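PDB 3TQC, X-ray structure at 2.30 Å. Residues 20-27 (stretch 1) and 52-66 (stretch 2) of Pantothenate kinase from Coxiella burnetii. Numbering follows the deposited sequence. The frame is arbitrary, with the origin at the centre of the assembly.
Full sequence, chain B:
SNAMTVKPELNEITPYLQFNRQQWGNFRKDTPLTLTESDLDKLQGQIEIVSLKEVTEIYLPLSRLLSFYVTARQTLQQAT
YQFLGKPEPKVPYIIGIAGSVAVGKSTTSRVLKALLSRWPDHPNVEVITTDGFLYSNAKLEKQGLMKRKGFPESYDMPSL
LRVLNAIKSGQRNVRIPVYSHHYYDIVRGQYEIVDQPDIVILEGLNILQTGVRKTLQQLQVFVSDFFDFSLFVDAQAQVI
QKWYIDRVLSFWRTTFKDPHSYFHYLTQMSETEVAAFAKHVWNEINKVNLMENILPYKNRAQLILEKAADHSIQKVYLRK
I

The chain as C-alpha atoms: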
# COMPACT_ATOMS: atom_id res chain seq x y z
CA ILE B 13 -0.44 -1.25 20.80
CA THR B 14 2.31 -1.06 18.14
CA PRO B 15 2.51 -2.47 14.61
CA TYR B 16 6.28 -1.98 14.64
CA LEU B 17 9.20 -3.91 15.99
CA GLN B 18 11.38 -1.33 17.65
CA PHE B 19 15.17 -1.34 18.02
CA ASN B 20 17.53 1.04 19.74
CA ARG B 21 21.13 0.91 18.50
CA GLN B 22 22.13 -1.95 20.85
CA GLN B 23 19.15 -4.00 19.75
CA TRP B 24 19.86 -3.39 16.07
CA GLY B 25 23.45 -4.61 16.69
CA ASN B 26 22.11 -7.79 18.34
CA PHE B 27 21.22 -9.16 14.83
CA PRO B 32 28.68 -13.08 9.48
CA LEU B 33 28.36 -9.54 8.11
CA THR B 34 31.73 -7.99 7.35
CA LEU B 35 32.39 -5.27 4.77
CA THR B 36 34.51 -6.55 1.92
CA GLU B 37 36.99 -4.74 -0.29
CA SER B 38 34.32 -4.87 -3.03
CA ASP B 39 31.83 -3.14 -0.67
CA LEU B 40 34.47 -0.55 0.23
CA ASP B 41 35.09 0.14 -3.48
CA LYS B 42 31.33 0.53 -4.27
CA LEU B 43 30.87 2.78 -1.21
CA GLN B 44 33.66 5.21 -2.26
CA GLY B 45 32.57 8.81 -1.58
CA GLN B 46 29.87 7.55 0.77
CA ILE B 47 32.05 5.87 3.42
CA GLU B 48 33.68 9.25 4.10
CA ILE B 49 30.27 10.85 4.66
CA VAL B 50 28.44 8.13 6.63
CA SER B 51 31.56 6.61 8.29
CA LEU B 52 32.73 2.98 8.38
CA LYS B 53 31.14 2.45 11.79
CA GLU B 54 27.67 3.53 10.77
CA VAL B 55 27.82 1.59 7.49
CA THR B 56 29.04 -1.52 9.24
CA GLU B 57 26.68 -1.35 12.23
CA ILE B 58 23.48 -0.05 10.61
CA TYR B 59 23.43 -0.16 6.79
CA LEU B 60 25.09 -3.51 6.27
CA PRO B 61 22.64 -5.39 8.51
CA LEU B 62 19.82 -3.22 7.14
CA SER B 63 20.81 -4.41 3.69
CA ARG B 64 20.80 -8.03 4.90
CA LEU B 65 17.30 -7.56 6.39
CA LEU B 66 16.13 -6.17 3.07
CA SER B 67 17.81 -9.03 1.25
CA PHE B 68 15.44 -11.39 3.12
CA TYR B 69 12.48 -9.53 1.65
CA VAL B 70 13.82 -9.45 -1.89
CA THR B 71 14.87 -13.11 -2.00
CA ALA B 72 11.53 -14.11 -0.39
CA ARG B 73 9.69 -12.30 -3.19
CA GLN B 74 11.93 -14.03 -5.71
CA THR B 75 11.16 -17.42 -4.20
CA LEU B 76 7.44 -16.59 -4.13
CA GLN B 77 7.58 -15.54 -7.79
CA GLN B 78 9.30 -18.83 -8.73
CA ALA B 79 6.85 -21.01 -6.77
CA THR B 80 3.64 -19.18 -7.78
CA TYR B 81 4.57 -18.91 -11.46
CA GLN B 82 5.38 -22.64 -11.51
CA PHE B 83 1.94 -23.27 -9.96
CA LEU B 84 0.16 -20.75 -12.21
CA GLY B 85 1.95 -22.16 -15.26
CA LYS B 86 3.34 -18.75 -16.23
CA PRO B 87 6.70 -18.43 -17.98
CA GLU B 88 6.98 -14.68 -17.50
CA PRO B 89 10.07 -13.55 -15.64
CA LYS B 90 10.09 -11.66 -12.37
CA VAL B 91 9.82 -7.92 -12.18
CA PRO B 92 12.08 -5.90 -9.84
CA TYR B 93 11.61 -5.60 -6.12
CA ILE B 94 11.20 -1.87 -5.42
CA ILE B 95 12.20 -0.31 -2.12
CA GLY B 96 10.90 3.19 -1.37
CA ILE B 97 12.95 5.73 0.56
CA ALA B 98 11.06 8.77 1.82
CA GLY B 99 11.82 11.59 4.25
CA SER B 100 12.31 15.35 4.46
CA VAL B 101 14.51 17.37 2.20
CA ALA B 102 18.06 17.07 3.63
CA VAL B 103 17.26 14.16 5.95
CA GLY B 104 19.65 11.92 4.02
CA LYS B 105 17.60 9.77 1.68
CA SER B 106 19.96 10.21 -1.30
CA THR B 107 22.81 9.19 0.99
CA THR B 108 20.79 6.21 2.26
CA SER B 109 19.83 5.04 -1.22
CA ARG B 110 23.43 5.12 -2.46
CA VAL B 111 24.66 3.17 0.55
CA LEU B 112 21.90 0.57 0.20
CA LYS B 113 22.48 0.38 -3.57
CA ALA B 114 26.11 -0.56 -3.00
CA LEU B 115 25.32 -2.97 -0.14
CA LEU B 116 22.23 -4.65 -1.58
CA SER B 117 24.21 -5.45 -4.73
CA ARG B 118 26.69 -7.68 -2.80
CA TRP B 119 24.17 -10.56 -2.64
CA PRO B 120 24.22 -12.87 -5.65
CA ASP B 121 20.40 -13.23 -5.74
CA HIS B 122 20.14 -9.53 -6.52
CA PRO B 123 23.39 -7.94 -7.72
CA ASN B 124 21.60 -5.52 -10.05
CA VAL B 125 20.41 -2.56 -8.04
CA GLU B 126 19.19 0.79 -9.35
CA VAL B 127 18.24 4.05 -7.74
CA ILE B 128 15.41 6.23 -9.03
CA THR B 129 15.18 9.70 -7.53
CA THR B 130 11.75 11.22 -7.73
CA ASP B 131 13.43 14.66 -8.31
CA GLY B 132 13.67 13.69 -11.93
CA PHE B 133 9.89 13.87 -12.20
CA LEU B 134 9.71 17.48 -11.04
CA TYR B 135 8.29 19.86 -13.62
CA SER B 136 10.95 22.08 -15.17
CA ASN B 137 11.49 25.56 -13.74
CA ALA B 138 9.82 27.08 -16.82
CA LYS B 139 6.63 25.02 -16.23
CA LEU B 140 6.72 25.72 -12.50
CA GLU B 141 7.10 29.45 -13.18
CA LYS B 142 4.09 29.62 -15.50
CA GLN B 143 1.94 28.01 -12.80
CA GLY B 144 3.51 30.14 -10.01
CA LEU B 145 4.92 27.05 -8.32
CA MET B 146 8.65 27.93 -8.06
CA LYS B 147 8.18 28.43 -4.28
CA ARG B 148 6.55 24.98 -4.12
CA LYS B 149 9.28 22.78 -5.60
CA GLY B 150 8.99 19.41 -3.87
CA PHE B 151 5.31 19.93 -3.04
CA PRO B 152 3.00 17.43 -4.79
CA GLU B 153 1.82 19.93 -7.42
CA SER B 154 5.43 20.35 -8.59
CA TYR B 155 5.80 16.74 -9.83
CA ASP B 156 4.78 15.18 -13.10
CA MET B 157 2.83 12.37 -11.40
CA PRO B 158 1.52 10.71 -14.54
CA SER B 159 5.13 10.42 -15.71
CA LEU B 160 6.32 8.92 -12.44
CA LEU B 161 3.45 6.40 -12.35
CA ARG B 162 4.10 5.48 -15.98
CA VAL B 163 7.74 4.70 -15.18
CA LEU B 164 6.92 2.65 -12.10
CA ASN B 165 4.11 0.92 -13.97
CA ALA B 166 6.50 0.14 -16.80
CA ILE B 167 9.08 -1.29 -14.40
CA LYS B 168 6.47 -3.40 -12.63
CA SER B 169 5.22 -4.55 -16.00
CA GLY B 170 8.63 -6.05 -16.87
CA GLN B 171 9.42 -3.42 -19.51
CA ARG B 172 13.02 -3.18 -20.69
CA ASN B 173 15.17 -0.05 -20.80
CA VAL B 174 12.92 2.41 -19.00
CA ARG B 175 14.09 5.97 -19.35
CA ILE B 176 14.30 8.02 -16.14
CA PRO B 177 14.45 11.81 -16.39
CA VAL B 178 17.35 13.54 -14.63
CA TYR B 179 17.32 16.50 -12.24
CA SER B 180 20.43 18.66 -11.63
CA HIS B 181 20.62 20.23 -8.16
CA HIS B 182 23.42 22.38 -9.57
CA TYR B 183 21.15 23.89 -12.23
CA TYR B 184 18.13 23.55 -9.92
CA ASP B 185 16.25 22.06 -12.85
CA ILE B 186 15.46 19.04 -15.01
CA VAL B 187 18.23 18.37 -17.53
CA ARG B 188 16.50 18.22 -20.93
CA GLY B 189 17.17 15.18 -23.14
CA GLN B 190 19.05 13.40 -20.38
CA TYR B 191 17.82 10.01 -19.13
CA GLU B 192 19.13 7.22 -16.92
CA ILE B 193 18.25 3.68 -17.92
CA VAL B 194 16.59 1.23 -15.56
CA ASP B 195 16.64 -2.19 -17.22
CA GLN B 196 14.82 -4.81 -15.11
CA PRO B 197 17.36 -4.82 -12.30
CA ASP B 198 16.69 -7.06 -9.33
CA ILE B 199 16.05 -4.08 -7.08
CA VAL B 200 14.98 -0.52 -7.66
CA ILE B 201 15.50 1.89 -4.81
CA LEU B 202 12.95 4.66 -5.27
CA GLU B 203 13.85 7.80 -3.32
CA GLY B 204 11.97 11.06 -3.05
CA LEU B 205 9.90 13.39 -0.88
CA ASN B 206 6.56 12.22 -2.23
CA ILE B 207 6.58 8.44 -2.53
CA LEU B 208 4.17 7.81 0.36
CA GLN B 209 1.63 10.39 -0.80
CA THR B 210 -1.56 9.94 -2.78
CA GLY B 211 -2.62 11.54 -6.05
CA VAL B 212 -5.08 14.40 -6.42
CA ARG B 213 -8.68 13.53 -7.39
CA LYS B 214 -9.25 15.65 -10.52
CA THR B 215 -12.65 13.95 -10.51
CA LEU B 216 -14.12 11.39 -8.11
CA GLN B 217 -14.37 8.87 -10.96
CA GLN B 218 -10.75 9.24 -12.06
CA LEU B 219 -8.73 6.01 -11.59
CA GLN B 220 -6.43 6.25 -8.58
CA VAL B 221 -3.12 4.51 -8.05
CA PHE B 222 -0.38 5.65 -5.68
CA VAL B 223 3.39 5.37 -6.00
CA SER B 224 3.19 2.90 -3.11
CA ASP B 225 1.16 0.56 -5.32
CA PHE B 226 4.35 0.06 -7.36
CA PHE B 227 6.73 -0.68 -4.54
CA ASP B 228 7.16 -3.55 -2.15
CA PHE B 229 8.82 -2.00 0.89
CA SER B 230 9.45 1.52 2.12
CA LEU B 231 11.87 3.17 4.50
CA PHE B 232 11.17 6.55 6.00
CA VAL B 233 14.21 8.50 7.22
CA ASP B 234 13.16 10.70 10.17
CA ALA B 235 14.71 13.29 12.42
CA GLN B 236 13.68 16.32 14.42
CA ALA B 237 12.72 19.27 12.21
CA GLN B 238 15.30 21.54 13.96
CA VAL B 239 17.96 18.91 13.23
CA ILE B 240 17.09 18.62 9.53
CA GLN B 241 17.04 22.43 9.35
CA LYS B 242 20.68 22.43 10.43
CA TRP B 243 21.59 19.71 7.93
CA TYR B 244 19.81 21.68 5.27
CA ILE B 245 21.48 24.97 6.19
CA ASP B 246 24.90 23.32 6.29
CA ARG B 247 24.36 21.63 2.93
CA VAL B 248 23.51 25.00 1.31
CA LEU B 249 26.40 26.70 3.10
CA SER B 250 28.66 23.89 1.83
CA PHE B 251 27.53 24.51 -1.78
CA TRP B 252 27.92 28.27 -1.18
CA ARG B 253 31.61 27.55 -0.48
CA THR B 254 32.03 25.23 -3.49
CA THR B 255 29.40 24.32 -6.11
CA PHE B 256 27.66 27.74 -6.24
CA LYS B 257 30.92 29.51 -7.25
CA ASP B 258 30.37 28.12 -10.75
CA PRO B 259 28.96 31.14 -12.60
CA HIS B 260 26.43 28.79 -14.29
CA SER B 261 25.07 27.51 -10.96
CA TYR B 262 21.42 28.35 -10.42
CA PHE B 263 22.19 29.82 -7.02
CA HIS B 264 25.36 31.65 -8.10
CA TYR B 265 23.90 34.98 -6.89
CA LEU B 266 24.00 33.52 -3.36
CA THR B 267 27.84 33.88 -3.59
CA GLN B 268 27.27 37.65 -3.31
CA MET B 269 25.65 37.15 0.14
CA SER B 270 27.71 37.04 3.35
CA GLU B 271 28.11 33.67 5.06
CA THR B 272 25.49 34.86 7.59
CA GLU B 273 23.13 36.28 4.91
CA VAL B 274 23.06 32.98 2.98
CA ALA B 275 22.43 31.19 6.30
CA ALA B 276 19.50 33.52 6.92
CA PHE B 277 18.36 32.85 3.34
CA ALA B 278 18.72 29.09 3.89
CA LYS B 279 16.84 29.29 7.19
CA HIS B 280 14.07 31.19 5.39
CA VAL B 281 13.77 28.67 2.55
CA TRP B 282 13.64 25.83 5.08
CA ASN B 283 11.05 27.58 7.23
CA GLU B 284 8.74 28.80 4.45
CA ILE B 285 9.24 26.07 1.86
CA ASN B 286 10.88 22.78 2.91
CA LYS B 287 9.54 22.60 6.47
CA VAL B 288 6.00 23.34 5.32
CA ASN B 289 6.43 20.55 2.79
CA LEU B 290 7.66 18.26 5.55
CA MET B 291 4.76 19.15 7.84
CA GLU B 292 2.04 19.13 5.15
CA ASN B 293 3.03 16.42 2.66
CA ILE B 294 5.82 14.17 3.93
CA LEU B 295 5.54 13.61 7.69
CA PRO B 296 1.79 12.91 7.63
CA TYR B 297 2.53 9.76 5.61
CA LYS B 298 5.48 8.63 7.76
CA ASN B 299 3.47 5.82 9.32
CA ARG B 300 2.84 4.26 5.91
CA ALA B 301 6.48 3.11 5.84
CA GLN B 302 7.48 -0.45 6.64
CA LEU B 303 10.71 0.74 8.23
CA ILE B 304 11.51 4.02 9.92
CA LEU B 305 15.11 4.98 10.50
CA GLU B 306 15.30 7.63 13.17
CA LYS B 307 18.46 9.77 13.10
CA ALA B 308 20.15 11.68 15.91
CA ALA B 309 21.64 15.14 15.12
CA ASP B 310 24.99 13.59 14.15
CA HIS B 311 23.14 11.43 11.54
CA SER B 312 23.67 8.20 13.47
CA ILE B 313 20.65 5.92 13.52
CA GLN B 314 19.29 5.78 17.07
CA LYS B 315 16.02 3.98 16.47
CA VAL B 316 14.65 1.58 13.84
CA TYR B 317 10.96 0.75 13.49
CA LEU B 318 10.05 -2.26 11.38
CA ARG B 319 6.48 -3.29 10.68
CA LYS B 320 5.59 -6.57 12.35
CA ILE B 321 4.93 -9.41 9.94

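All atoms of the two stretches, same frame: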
# COMPACT_ATOMS: atom_id res chain seq x y z
N ASN B 20 16.51 0.02 19.53
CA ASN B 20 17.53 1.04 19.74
C ASN B 20 18.82 0.53 19.06
O ASN B 20 18.83 -0.55 18.46
CB ASN B 20 17.74 1.33 21.22
CG ASN B 20 18.26 0.13 21.99
OD1 ASN B 20 18.86 -0.78 21.43
ND2 ASN B 20 18.02 0.13 23.30
N ARG B 21 19.89 1.29 19.17
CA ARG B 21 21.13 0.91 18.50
C ARG B 21 21.69 -0.43 18.99
O ARG B 21 22.14 -1.24 18.18
CB ARG B 21 22.18 2.01 18.66
CG ARG B 21 22.82 2.32 17.34
CD ARG B 21 24.02 3.17 17.52
NE ARG B 21 25.03 2.84 16.52
CZ ARG B 21 25.08 3.32 15.28
NH1 ARG B 21 24.18 4.19 14.84
NH2 ARG B 21 26.07 2.93 14.49
N GLN B 22 21.67 -0.67 20.30
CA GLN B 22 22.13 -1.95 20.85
C GLN B 22 21.33 -3.09 20.24
O GLN B 22 21.89 -4.10 19.80
CB GLN B 22 22.01 -1.97 22.39
CG GLN B 22 22.79 -3.10 23.09
CD GLN B 22 22.08 -4.47 23.08
OE1 GLN B 22 20.84 -4.57 23.18
NE2 GLN B 22 22.87 -5.54 22.97
N GLN B 23 20.02 -2.93 20.22
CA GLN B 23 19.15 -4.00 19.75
C GLN B 23 19.40 -4.28 18.28
O GLN B 23 19.48 -5.43 17.88
CB GLN B 23 17.69 -3.64 20.02
CG GLN B 23 17.23 -4.00 21.41
CD GLN B 23 16.07 -3.15 21.89
OE1 GLN B 23 15.65 -2.20 21.22
NE2 GLN B 23 15.55 -3.47 23.08
N TRP B 24 19.56 -3.23 17.49
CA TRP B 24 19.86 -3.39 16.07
C TRP B 24 21.17 -4.15 15.85
O TRP B 24 21.28 -4.93 14.90
CB TRP B 24 19.91 -2.03 15.37
CG TRP B 24 20.01 -2.16 13.90
CD1 TRP B 24 21.12 -1.95 13.13
CD2 TRP B 24 18.97 -2.57 13.01
NE1 TRP B 24 20.82 -2.19 11.81
CE2 TRP B 24 19.51 -2.59 11.72
CE3 TRP B 24 17.64 -2.94 13.18
CZ2 TRP B 24 18.77 -2.95 10.61
CZ3 TRP B 24 16.89 -3.29 12.08
CH2 TRP B 24 17.46 -3.29 10.81
N GLY B 25 22.16 -3.90 16.72
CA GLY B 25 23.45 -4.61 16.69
C GLY B 25 23.43 -6.03 17.22
O GLY B 25 24.40 -6.77 17.04
N ASN B 26 22.33 -6.42 17.87
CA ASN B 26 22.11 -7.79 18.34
C ASN B 26 21.62 -8.77 17.23
O ASN B 26 21.27 -9.92 17.53
CB ASN B 26 21.11 -7.75 19.50
CG ASN B 26 21.04 -9.04 20.27
OD1 ASN B 26 21.90 -9.33 21.11
ND2 ASN B 26 20.00 -9.82 20.02
N PHE B 27 21.58 -8.31 15.98
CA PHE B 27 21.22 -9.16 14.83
C PHE B 27 22.01 -10.48 14.75
O PHE B 27 23.20 -10.53 15.07
CB PHE B 27 21.36 -8.39 13.50
CG PHE B 27 22.79 -8.00 13.15
CD1 PHE B 27 23.53 -8.74 12.22
CD2 PHE B 27 23.40 -6.88 13.73
CE1 PHE B 27 24.83 -8.38 11.89
CE2 PHE B 27 24.70 -6.51 13.40
CZ PHE B 27 25.42 -7.26 12.48
N LEU B 52 32.61 4.43 8.40
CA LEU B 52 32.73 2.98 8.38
C LEU B 52 31.88 2.32 9.46
O LEU B 52 31.26 1.29 9.24
CB LEU B 52 34.21 2.61 8.58
CG LEU B 52 34.56 1.13 8.67
CD1 LEU B 52 34.08 0.41 7.42
CD2 LEU B 52 36.06 0.96 8.86
N LYS B 53 31.87 2.94 10.64
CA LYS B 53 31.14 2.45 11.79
C LYS B 53 29.67 2.33 11.48
O LYS B 53 29.08 1.26 11.62
CB LYS B 53 31.35 3.39 12.98
CG LYS B 53 30.75 2.90 14.26
CD LYS B 53 31.07 3.84 15.42
CE LYS B 53 30.41 3.34 16.68
NZ LYS B 53 30.95 2.01 17.05
N GLU B 54 29.10 3.44 11.03
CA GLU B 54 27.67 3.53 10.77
C GLU B 54 27.25 2.60 9.64
O GLU B 54 26.21 1.96 9.73
CB GLU B 54 27.30 4.99 10.45
CG GLU B 54 25.83 5.27 10.25
CD GLU B 54 25.00 5.27 11.53
OE1 GLU B 54 25.54 5.09 12.63
OE2 GLU B 54 23.78 5.45 11.41
N VAL B 55 28.07 2.52 8.59
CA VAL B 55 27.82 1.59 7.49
C VAL B 55 27.86 0.16 7.99
O VAL B 55 26.98 -0.65 7.65
CB VAL B 55 28.87 1.69 6.37
CG1 VAL B 55 28.66 0.57 5.36
CG2 VAL B 55 28.82 3.04 5.68
N THR B 56 28.88 -0.17 8.78
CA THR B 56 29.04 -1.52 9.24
C THR B 56 27.91 -1.92 10.20
O THR B 56 27.36 -3.01 10.10
CB THR B 56 30.39 -1.76 9.93
OG1 THR B 56 31.46 -1.41 9.04
CG2 THR B 56 30.53 -3.22 10.33
N GLU B 57 27.56 -1.02 11.12
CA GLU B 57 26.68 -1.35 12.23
C GLU B 57 25.21 -1.23 11.83
O GLU B 57 24.41 -2.01 12.29
CB GLU B 57 26.98 -0.48 13.46
CG GLU B 57 28.27 -0.85 14.21
CD GLU B 57 28.55 0.09 15.40
OE1 GLU B 57 27.68 0.95 15.71
OE2 GLU B 57 29.63 -0.01 16.02
N ILE B 58 24.87 -0.28 10.97
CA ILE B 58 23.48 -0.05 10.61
C ILE B 58 23.15 -0.51 9.19
O ILE B 58 22.30 -1.38 9.00
CB ILE B 58 23.09 1.43 10.74
CG1 ILE B 58 23.37 1.94 12.16
CG2 ILE B 58 21.62 1.62 10.42
CD1 ILE B 58 22.42 1.36 13.19
N TYR B 59 23.83 0.04 8.19
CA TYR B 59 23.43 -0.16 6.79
C TYR B 59 23.71 -1.54 6.24
O TYR B 59 22.93 -2.07 5.44
CB TYR B 59 24.00 0.95 5.91
CG TYR B 59 23.41 2.26 6.35
CD1 TYR B 59 22.10 2.57 6.04
CD2 TYR B 59 24.12 3.14 7.16
CE1 TYR B 59 21.52 3.74 6.47
CE2 TYR B 59 23.55 4.31 7.60
CZ TYR B 59 22.24 4.60 7.25
OH TYR B 59 21.65 5.76 7.67
N LEU B 60 24.81 -2.15 6.67
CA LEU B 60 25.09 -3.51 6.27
C LEU B 60 24.01 -4.48 6.77
O LEU B 60 23.40 -5.17 5.97
CB LEU B 60 26.48 -3.94 6.71
CG LEU B 60 26.87 -5.38 6.34
CD1 LEU B 60 26.56 -5.65 4.87
CD2 LEU B 60 28.34 -5.63 6.65
N PRO B 61 23.73 -4.50 8.09
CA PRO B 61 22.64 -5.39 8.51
C PRO B 61 21.26 -4.98 7.96
O PRO B 61 20.41 -5.84 7.72
CB PRO B 61 22.66 -5.31 10.04
CG PRO B 61 23.58 -4.18 10.39
CD PRO B 61 24.49 -3.96 9.22
N LEU B 62 21.05 -3.67 7.76
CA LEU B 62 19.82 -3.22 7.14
C LEU B 62 19.73 -3.84 5.76
O LEU B 62 18.68 -4.36 5.39
CB LEU B 62 19.75 -1.68 7.06
CG LEU B 62 18.57 -1.11 6.27
CD1 LEU B 62 17.26 -1.75 6.72
CD2 LEU B 62 18.49 0.43 6.38
N SER B 63 20.83 -3.82 5.01
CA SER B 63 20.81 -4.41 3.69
C SER B 63 20.53 -5.91 3.74
O SER B 63 19.79 -6.42 2.91
CB SER B 63 22.10 -4.12 2.91
OG SER B 63 23.18 -4.91 3.38
N ARG B 64 21.09 -6.61 4.73
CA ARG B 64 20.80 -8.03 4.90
C ARG B 64 19.32 -8.26 5.22
O ARG B 64 18.72 -9.19 4.69
CB ARG B 64 21.68 -8.65 5.99
CG ARG B 64 21.43 -10.16 6.24
CD ARG B 64 21.91 -11.00 5.09
NE ARG B 64 21.50 -12.40 5.18
CZ ARG B 64 20.37 -12.92 4.69
NH1 ARG B 64 19.45 -12.16 4.10
NH2 ARG B 64 20.15 -14.21 4.81
N LEU B 65 18.73 -7.43 6.07
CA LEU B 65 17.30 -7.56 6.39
C LEU B 65 16.51 -7.43 5.10
O LEU B 65 15.71 -8.27 4.77
CB LEU B 65 16.85 -6.51 7.41
CG LEU B 65 15.33 -6.45 7.70
CD1 LEU B 65 14.88 -7.66 8.48
CD2 LEU B 65 14.94 -5.19 8.43
N LEU B 66 16.80 -6.38 4.34
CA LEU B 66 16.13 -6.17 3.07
C LEU B 66 16.35 -7.32 2.10
O LEU B 66 15.45 -7.67 1.35
CB LEU B 66 16.61 -4.87 2.44
CG LEU B 66 16.23 -3.63 3.24
CD1 LEU B 66 16.81 -2.39 2.60
CD2 LEU B 66 14.71 -3.60 3.30

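Stretch 1 contains a short helix (21-25) that packs against the long helix of stretch 2 at 60°, and the contact buries 476 Å² counted over both sides. Asn-20 does not reach stretch 2 but sets the start of the short helix: its OD1 accepts from Gln-23 N at 2.7 Å, a capping bond, while Asn-20 N donates a hydrogen bond back to Gln-23 OE1 at 2.9 Å.

Arg-21 follows with the polar half of the interface. Its CA-to-CB bond points sideways, yet the side chain is long enough to bring the guanidinium between two acids one helical turn apart. Arg-21 NH1 lies 2.7 Å from Glu-54 OE1 and Arg-21 NH2 lies 2.8 Å from Glu-57 OE1, both salt bridges; NH2 also donates to Glu-54 OE1 at 2.9 Å. The carboxylate oxygens meet the guanidinium at its edge, where its N-H groups point, leaving one face to cover Ile-58 CD1. Glu-57 is held from its other oxygen as well, since Lys-53 NZ forms a salt bridge with Glu-57 OE2 at 2.6 Å.

Gln-22 and Gln-23 make no contact with stretch 2. Trp-24, buried and directed toward the long helix, supplies the apolar half, its side chain a knob among Ile-58, Pro-61, Leu-62 and Leu-65. The indole suits this site because it combines a broad hydrocarbon surface with one donor: Trp-24 CD1 lies 3.6 Å from Ile-58 CD1 and Trp-24 CH2 4.0 Å from Leu-65 CD2, while Trp-24 NE1 donates to Ile-58 O at 3.3 Å. Ile-58 O also accepts from Leu-62 N, at 2.9 Å.

Gly-25 and Asn-26 stay exposed and contribute no contact. Phe-27 closes the interface, laying one ring face over Pro-61, whose CB sits 3.9 Å from the centroid of the Phe-27 ring, almost on its normal, in a CH-pi contact.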